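Local coordinates for protein putative Ribokinase II (PDB 3IQ0) that is a putative ribokinase-like sugar kinase of the pfkB family that binds ATP with magnesium and probably transfers phosphate to a sugar hydroxyl, at residues I156-G161 with L190-M195; F134-S139 with D148-A153; R72-A75 with D79-G82; Q46-R49 with P53-I56. All coordinates share one frame; numbering follows the deposited sequence.

Interaction 1. Residues I156-G161 with L190-M195; sequences IVKANG and LTDIYM
Lys-158 reaches from the last turn of helix 144-159 to Leu-190, and these two residues make most of the contact. The lysine leaves its helix with CG beside the backbone N. Its chain runs straight at first and then bends twice near its end (chi3 80°, chi4 77°). The bends lay the aliphatic part across the leucine and turn the ammonium group to the backbone. Lys-158 CD lies 4.2 Å from Leu-190 CB. One carbon further, Lys-158 CE is 4.1 Å from the methyl Leu-190 CD2. At CE the chain turns from the methyl to the carbonyl, and the ammonium group gives a weak hydrogen bond, with Lys-158 NZ 3.3 Å from Leu-190 O.

Asp-192 adds a charge at longer range. Its OD2 is 4.2 Å from Lys-158 NZ, too far for a salt bridge. Its stronger partners are others: OD2 accepts from the backbone N of Ile-164, and OD1 pairs with Lys-223. Just past the lysine, helix 144-159 ends in a Schellman motif. Gly-161 is its C-prime residue, with positive phi, and Gly-161 N bonds to Lys-158 O at 3.0 Å.

The contact is shallow and lies at the surface. Between these segments the lysine has one weak bond and a few carbon contacts; it also packs on Ile-164. The carboxylate of Asp-192 probably adds a modest electrostatic pull, since its oxygens are already engaged by firmer partners.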
# COMPACT_ATOMS: atom_id res chain seq x y z
N ILE B 156 25.76 3.25 -19.16
CA ILE B 156 26.91 3.51 -18.30
C ILE B 156 27.78 2.28 -18.14
O ILE B 156 29.00 2.35 -18.29
CB ILE B 156 26.45 3.98 -16.91
CG1 ILE B 156 25.78 5.35 -17.01
CG2 ILE B 156 27.63 4.01 -15.95
CD1 ILE B 156 25.36 5.93 -15.69
N VAL B 157 27.16 1.15 -17.82
CA VAL B 157 27.89 -0.10 -17.62
C VAL B 157 28.57 -0.61 -18.89
O VAL B 157 29.71 -1.07 -18.84
CB VAL B 157 26.96 -1.20 -17.06
CG1 VAL B 157 27.73 -2.51 -16.91
CG2 VAL B 157 26.40 -0.76 -15.72
N LYS B 158 27.87 -0.55 -20.02
CA LYS B 158 28.47 -1.02 -21.26
C LYS B 158 29.61 -0.09 -21.68
O LYS B 158 30.54 -0.52 -22.37
CB LYS B 158 27.42 -1.13 -22.36
CG LYS B 158 26.45 -2.29 -22.16
CD LYS B 158 25.49 -2.44 -23.34
CE LYS B 158 26.13 -3.17 -24.51
NZ LYS B 158 26.21 -4.65 -24.29
N ALA B 159 29.54 1.16 -21.26
CA ALA B 159 30.58 2.13 -21.59
C ALA B 159 31.90 1.75 -20.93
O ALA B 159 32.98 2.00 -21.48
CB ALA B 159 30.16 3.53 -21.15
N ASN B 160 31.83 1.14 -19.75
CA ASN B 160 33.06 0.72 -19.06
C ASN B 160 33.39 -0.73 -19.39
O ASN B 160 34.19 -1.36 -18.71
CB ASN B 160 32.94 0.88 -17.54
CG ASN B 160 31.64 1.52 -17.12
OD1 ASN B 160 30.56 0.97 -17.34
ND2 ASN B 160 31.73 2.69 -16.50
N GLY B 161 32.76 -1.25 -20.44
CA GLY B 161 33.01 -2.62 -20.86
C GLY B 161 32.40 -3.68 -19.97
O GLY B 161 32.97 -4.76 -19.83
N LEU B 190 20.81 -5.76 -25.97
CA LEU B 190 22.02 -5.34 -25.28
C LEU B 190 22.42 -6.36 -24.22
O LEU B 190 23.35 -6.13 -23.44
CB LEU B 190 21.80 -3.99 -24.61
CG LEU B 190 21.41 -2.83 -25.52
CD1 LEU B 190 21.06 -1.62 -24.66
CD2 LEU B 190 22.56 -2.50 -26.46
N THR B 191 21.71 -7.49 -24.20
CA THR B 191 21.96 -8.54 -23.23
C THR B 191 23.03 -9.53 -23.65
O THR B 191 23.11 -9.94 -24.81
CB THR B 191 20.66 -9.33 -22.96
OG1 THR B 191 19.73 -8.47 -22.30
CG2 THR B 191 20.94 -10.56 -22.08
N ASP B 192 23.86 -9.93 -22.69
CA ASP B 192 24.93 -10.89 -22.95
C ASP B 192 24.52 -12.24 -22.39
O ASP B 192 24.83 -13.29 -22.96
CB ASP B 192 26.23 -10.43 -22.29
CG ASP B 192 26.68 -9.06 -22.79
OD1 ASP B 192 27.02 -8.95 -23.99
OD2 ASP B 192 26.70 -8.10 -21.99
N ILE B 193 23.80 -12.20 -21.27
CA ILE B 193 23.34 -13.40 -20.57
C ILE B 193 21.83 -13.31 -20.38
O ILE B 193 21.33 -12.48 -19.63
CB ILE B 193 24.03 -13.51 -19.17
CG1 ILE B 193 25.55 -13.55 -19.35
CG2 ILE B 193 23.55 -14.76 -18.43
CD1 ILE B 193 26.32 -13.54 -18.05
N TYR B 194 21.11 -14.18 -21.08
CA TYR B 194 19.65 -14.22 -21.02
C TYR B 194 19.21 -15.39 -20.15
O TYR B 194 19.61 -16.53 -20.38
CB TYR B 194 19.09 -14.38 -22.44
CG TYR B 194 17.63 -14.05 -22.57
CD1 TYR B 194 17.08 -12.94 -21.93
CD2 TYR B 194 16.79 -14.84 -23.36
CE1 TYR B 194 15.73 -12.62 -22.07
CE2 TYR B 194 15.43 -14.53 -23.50
CZ TYR B 194 14.92 -13.42 -22.85
OH TYR B 194 13.58 -13.11 -22.95
N MSE B 195 18.37 -15.12 -19.15
CA MSE B 195 17.92 -16.17 -18.24
C MSE B 195 16.40 -16.31 -18.11
O MSE B 195 15.82 -16.11 -17.04
CB MSE B 195 18.55 -15.95 -16.86
CG MSE B 195 20.07 -15.83 -16.90
SE MSE B 195 20.87 -15.53 -15.16
CE MSE B 195 20.75 -13.64 -15.12

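Interaction 2. Residues F134-S139 with D148-A153; sequences FHIMGS and DAVKKA
Val-150 is the first residue of helix segment 148-153 to touch the strand, and it meets Ile-136. The touching branch is Val-150 CG1, which stands opposite the backbone N (chi1 173°). It presses on the end of the isoleucine, with Val-150 CG1 only 3.4 Å from Ile-136 CD1. That is tighter than a usual carbon-carbon contact. The same methyl also rests 3.9 Å from Ile-136 CG1, so it meets the last two carbons of the longer isoleucine branch. Val-150 further touches Leu-141 and Ile-9.

Lys-151 follows, and its CB points away from the strand. Its ammonium group makes a cation-pi contact with Phe-186. Lys-152 also turns elsewhere, and its NZ bonds to Ala-120 O.

Ala-153 brings the helix back to the sheet. It lies one turn after Val-150, and its N bonds to Ala-149 O at 3.1 Å. Its single methyl meets the far end of the Phe-134 ring obliquely. Ala-153 CB is 3.5 Å from Phe-134 CZ and 3.9 Å from Phe-134 CE2. The ring is carried to the helix by a CG anti to the backbone N (chi1 -167°). Phe-7, Ile-9 and Ile-164 also pack on it.

No hydrogen bond joins the two segments; the contact is buried and apolar. It packs a helix on the strand before it, in the beta-alpha-beta unit of strand 131-137, helix 144-159 and strand 163-167. Such units build the alpha/beta core of the ribokinase fold.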
# COMPACT_ATOMS: atom_id res chain seq x y z
N PHE B 134 25.89 -5.96 -14.71
CA PHE B 134 24.64 -5.33 -14.35
C PHE B 134 23.51 -6.29 -14.70
O PHE B 134 23.43 -6.77 -15.84
CB PHE B 134 24.46 -4.02 -15.12
CG PHE B 134 23.35 -3.16 -14.60
CD1 PHE B 134 23.48 -2.49 -13.39
CD2 PHE B 134 22.16 -3.02 -15.32
CE1 PHE B 134 22.46 -1.68 -12.91
CE2 PHE B 134 21.13 -2.21 -14.84
CZ PHE B 134 21.28 -1.54 -13.64
N HIS B 135 22.66 -6.56 -13.73
CA HIS B 135 21.55 -7.48 -13.93
C HIS B 135 20.20 -6.77 -13.95
O HIS B 135 19.90 -5.95 -13.09
CB HIS B 135 21.55 -8.54 -12.83
CG HIS B 135 20.45 -9.53 -12.98
ND1 HIS B 135 20.49 -10.56 -13.90
CD2 HIS B 135 19.24 -9.62 -12.37
CE1 HIS B 135 19.36 -11.23 -13.85
NE2 HIS B 135 18.58 -10.69 -12.93
N ILE B 136 19.39 -7.12 -14.94
CA ILE B 136 18.07 -6.51 -15.09
C ILE B 136 16.94 -7.53 -14.93
O ILE B 136 16.99 -8.62 -15.49
CB ILE B 136 17.94 -5.85 -16.48
CG1 ILE B 136 18.90 -4.67 -16.58
CG2 ILE B 136 16.52 -5.36 -16.70
CD1 ILE B 136 19.06 -4.15 -18.00
N MSE B 137 15.94 -7.15 -14.14
CA MSE B 137 14.76 -7.97 -13.90
C MSE B 137 13.64 -7.37 -14.76
O MSE B 137 13.31 -6.20 -14.62
CB MSE B 137 14.33 -7.91 -12.43
CG MSE B 137 15.21 -8.68 -11.47
SE MSE B 137 15.07 -10.56 -11.82
CE MSE B 137 16.28 -11.20 -10.44
N GLY B 138 13.08 -8.17 -15.67
CA GLY B 138 12.02 -7.66 -16.51
C GLY B 138 10.82 -7.17 -15.71
O GLY B 138 10.07 -6.30 -16.17
N SER B 139 10.66 -7.70 -14.51
CA SER B 139 9.55 -7.32 -13.64
C SER B 139 9.60 -5.86 -13.21
O SER B 139 8.64 -5.34 -12.65
CB SER B 139 9.53 -8.20 -12.40
OG SER B 139 10.72 -8.01 -11.64
N ASP B 148 13.68 4.06 -18.50
CA ASP B 148 14.67 5.13 -18.66
C ASP B 148 15.82 4.93 -17.68
O ASP B 148 16.99 5.00 -18.06
CB ASP B 148 14.01 6.49 -18.44
CG ASP B 148 13.22 6.96 -19.65
OD1 ASP B 148 13.01 6.15 -20.58
OD2 ASP B 148 12.80 8.14 -19.66
N ALA B 149 15.48 4.70 -16.41
CA ALA B 149 16.49 4.49 -15.38
C ALA B 149 17.37 3.31 -15.79
O ALA B 149 18.59 3.38 -15.69
CB ALA B 149 15.81 4.20 -14.04
N VAL B 150 16.74 2.24 -16.26
CA VAL B 150 17.47 1.06 -16.69
C VAL B 150 18.31 1.31 -17.94
O VAL B 150 19.45 0.86 -18.02
CB VAL B 150 16.50 -0.11 -16.95
CG1 VAL B 150 17.25 -1.28 -17.55
CG2 VAL B 150 15.84 -0.53 -15.64
N LYS B 151 17.76 2.03 -18.91
CA LYS B 151 18.51 2.33 -20.13
C LYS B 151 19.78 3.12 -19.82
O LYS B 151 20.84 2.84 -20.37
CB LYS B 151 17.64 3.10 -21.13
CG LYS B 151 16.56 2.26 -21.79
CD LYS B 151 15.81 3.03 -22.87
CE LYS B 151 14.83 2.11 -23.60
NZ LYS B 151 14.11 2.80 -24.72
N LYS B 152 19.67 4.10 -18.93
CA LYS B 152 20.80 4.93 -18.54
C LYS B 152 21.88 4.08 -17.87
O LYS B 152 23.05 4.13 -18.25
CB LYS B 152 20.35 6.03 -17.57
CG LYS B 152 21.47 6.91 -17.05
CD LYS B 152 20.97 7.92 -16.02
CE LYS B 152 22.12 8.63 -15.32
NZ LYS B 152 21.69 9.64 -14.31
N ALA B 153 21.48 3.31 -16.87
CA ALA B 153 22.40 2.44 -16.14
C ALA B 153 23.10 1.49 -17.11
O ALA B 153 24.31 1.28 -17.01
CB ALA B 153 21.63 1.65 -15.08

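Interaction 3. Residues R72-A75 with D79-G82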
# COMPACT_ATOMS: atom_id res chain seq x y z
N ARG B 72 18.33 -5.34 6.16
CA ARG B 72 18.62 -6.71 5.74
C ARG B 72 19.73 -6.73 4.69
O ARG B 72 20.70 -7.46 4.83
CB ARG B 72 17.36 -7.37 5.18
CG ARG B 72 17.64 -8.63 4.36
CD ARG B 72 18.22 -9.74 5.22
NE ARG B 72 17.18 -10.59 5.77
CZ ARG B 72 16.75 -11.72 5.20
NH1 ARG B 72 17.28 -12.14 4.06
NH2 ARG B 72 15.77 -12.41 5.76
N LEU B 73 19.56 -5.95 3.63
CA LEU B 73 20.56 -5.89 2.56
C LEU B 73 21.92 -5.41 3.05
O LEU B 73 22.95 -5.98 2.69
CB LEU B 73 20.05 -4.98 1.43
CG LEU B 73 19.38 -5.62 0.20
CD1 LEU B 73 18.94 -7.03 0.48
CD2 LEU B 73 18.22 -4.76 -0.23
N ALA B 74 21.93 -4.37 3.87
CA ALA B 74 23.19 -3.85 4.39
C ALA B 74 23.87 -4.89 5.27
O ALA B 74 25.07 -5.14 5.15
CB ALA B 74 22.94 -2.57 5.18
N ALA B 75 23.09 -5.51 6.15
CA ALA B 75 23.62 -6.53 7.05
C ALA B 75 24.18 -7.72 6.29
O ALA B 75 25.14 -8.34 6.73
CB ALA B 75 22.53 -6.99 8.02
N ASP B 79 25.90 -3.22 -0.99
CA ASP B 79 26.19 -1.80 -1.02
C ASP B 79 24.82 -1.16 -1.25
O ASP B 79 24.24 -1.31 -2.33
CB ASP B 79 27.12 -1.46 -2.19
CG ASP B 79 27.41 0.03 -2.30
OD1 ASP B 79 26.74 0.83 -1.63
OD2 ASP B 79 28.31 0.39 -3.09
N ILE B 80 24.29 -0.47 -0.25
CA ILE B 80 22.97 0.13 -0.40
C ILE B 80 22.92 1.63 -0.63
O ILE B 80 21.88 2.26 -0.45
CB ILE B 80 22.07 -0.23 0.82
CG1 ILE B 80 22.74 0.17 2.13
CG2 ILE B 80 21.78 -1.73 0.83
CD1 ILE B 80 22.83 1.66 2.36
N ARG B 81 24.05 2.21 -1.04
CA ARG B 81 24.09 3.65 -1.29
C ARG B 81 23.16 4.06 -2.42
O ARG B 81 22.71 5.21 -2.48
CB ARG B 81 25.52 4.09 -1.60
CG ARG B 81 26.49 3.89 -0.46
CD ARG B 81 27.85 4.48 -0.81
NE ARG B 81 28.30 3.99 -2.11
CZ ARG B 81 29.31 3.16 -2.29
NH1 ARG B 81 30.00 2.70 -1.25
NH2 ARG B 81 29.63 2.77 -3.51
N GLY B 82 22.87 3.12 -3.32
CA GLY B 82 21.99 3.41 -4.44
C GLY B 82 20.52 3.31 -4.07
O GLY B 82 19.64 3.43 -4.93
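Ile-80 meets Leu-73 and Ala-74, and on the residues that flank it in the loop the carboxylate of Asp-79 stands steeply to the guanidinium of Arg-81. It sets Asp-79 OD1 over the centre of one guanidinium face, 3.5 Å above the plane. Arg-81 NH2 and Asp-79 OD2 form a salt bridge of 2.8 Å. That oxygen lies well out of the guanidinium plane, so charge alone holds the pair and no N-H points at it. The carboxylate also takes a backbone bond. Arg-81 N gives to Asp-79 OD1 over 3.1 Å, nearly straight at 169°. The N-H comes from the anti side, 28° out of the carboxylate plane. This bond makes an Asx turn.

Ile-80, between these two residues, directs its side chain to the helix. Its methyl Ile-80 CG2 lies 3.7 Å from Leu-73 CB and 4.0 Å from Ala-74 N. The other branch of Ile-80 stands between the backbone N and the carbonyl carbon (chi1 54°). On this branch, Ile-80 CG1 comes within 4.1 Å of Ala-74 CB. The isoleucine thus straddles two successive residues of the helix. The contact is apolar, and no hydrogen bond crosses it.

Leu-73 is buried and also touches Val-78 and Met-297, while Ala-74 is at the surface. Segment 72-75 is the end of helix 64-75. Segment 79-82 lies in the loop that leads to strand 83-86, an outermost strand of the large sheet in this chain. Asp-79 and Gly-82 bond through their backbones to the adjoining strand 54-61.

Interaction 4. Residues Q46-R49 with P53-I56; sequences QVTR and PCGI
Cys-54 points its side chain from the start of strand 54-61 at Val-47 and Thr-48, on the last part of helix 39-49. Its CB meets the valine first, with Cys-54 CB 3.9 Å from Val-47 CG1. From there the sulfur stands between the backbone N and the carbonyl carbon (chi1 53°), which turns it to the helix. Cys-54 SG is also 3.9 Å from Val-47 CG1, so that one methyl packs against both side-chain atoms of the cysteine. The closest approach of the sulfur is to the threonine: Cys-54 SG lies 3.6 Å from Thr-48 CB. It also comes within 3.8 Å of Thr-48 N. The threonine hydroxyl is further off, with Thr-48 OG1 4.2 Å from Cys-54 SG.

That hydroxyl has its own partner, since Thr-48 OG1 hydrogen bonds to Asp-76 O. The hydroxyl thus ties the helix to the loop after helix 64-75, while CB lies beside the sulfur. On the valine, CG1 is the branch anti to the backbone N (chi1 171°), and it is the one that reaches the strand. No hydrogen bond joins the two segments. The packing is buried and the side chains are small, consistent with the close approach of helix and strand, where the CA atoms of Thr-48 and Pro-53 are 6.1 Å apart.

Val-6 of strand 5-9 and Ile-44 of the same helix also touch Cys-54. Strand 54-61 runs in the large sheet between strands 5-9 and 83-86. Helix 39-49 leads into it through a short turn and lies against its beginning.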
# COMPACT_ATOMS: atom_id res chain seq x y z
N GLN B 46 21.10 -12.89 -2.77
CA GLN B 46 21.73 -14.18 -3.02
C GLN B 46 23.16 -13.95 -3.48
O GLN B 46 24.07 -14.68 -3.10
CB GLN B 46 20.95 -14.98 -4.07
CG GLN B 46 21.53 -16.37 -4.38
CD GLN B 46 21.77 -17.20 -3.13
OE1 GLN B 46 22.86 -17.16 -2.54
NE2 GLN B 46 20.76 -17.93 -2.71
N VAL B 47 23.38 -12.90 -4.28
CA VAL B 47 24.72 -12.59 -4.74
C VAL B 47 25.65 -12.29 -3.56
O VAL B 47 26.74 -12.84 -3.48
CB VAL B 47 24.75 -11.38 -5.69
CG1 VAL B 47 26.18 -10.97 -5.94
CG2 VAL B 47 24.05 -11.73 -7.00
N THR B 48 25.22 -11.41 -2.66
CA THR B 48 26.06 -11.07 -1.52
C THR B 48 26.25 -12.22 -0.54
O THR B 48 27.26 -12.29 0.14
CB THR B 48 25.52 -9.86 -0.72
OG1 THR B 48 26.54 -9.41 0.17
CG2 THR B 48 24.28 -10.25 0.11
N ARG B 49 25.28 -13.12 -0.47
CA ARG B 49 25.42 -14.24 0.44
C ARG B 49 26.45 -15.23 -0.07
O ARG B 49 26.96 -16.05 0.69
CB ARG B 49 24.07 -14.93 0.66
CG ARG B 49 23.08 -14.06 1.40
CD ARG B 49 22.22 -14.91 2.28
NE ARG B 49 22.98 -15.45 3.40
CZ ARG B 49 22.62 -16.53 4.08
NH1 ARG B 49 21.52 -17.19 3.75
NH2 ARG B 49 23.35 -16.95 5.10
N PRO B 53 30.91 -9.08 -3.94
CA PRO B 53 30.57 -7.67 -3.69
C PRO B 53 29.54 -7.19 -4.69
O PRO B 53 29.67 -7.46 -5.89
CB PRO B 53 31.92 -6.94 -3.82
CG PRO B 53 32.81 -7.92 -4.53
CD PRO B 53 32.37 -9.26 -4.03
N CYS B 54 28.52 -6.50 -4.20
CA CYS B 54 27.43 -6.03 -5.06
C CYS B 54 26.70 -4.82 -4.49
O CYS B 54 26.94 -4.40 -3.35
CB CYS B 54 26.43 -7.17 -5.23
SG CYS B 54 25.90 -7.81 -3.62
N GLY B 55 25.79 -4.26 -5.29
CA GLY B 55 25.02 -3.10 -4.87
C GLY B 55 23.68 -3.09 -5.57
O GLY B 55 23.44 -3.88 -6.48
N ILE B 56 22.78 -2.21 -5.14
CA ILE B 56 21.47 -2.15 -5.77
C ILE B 56 20.96 -0.72 -5.85
O ILE B 56 21.15 0.07 -4.93
CB ILE B 56 20.44 -3.05 -5.02
CG1 ILE B 56 19.09 -3.04 -5.76
CG2 ILE B 56 20.28 -2.59 -3.58
CD1 ILE B 56 18.08 -4.05 -5.24

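Along the chain the order is interaction 4, 3, 2 and 1, each closing before the next opens. Interactions 3 and 4 are neighbours, with centres 9 Å apart. They touch where the backbone of Asp-79 meets that of Cys-54 and Ile-56, probably through hydrogen bonds. Interactions 1 and 2 have centres 10 Å apart and share helix 144-159; Val-157 packs on Phe-134 between them. The two pairs are separate: the centres of interactions 1 and 3 are 23 Å apart. Interactions 1, 2 and 4 all reach the large sheet. Together the contacts pack helices and loops around the central sheet of the kinase; ATP binds in a pocket formed by residues between 169 and 291.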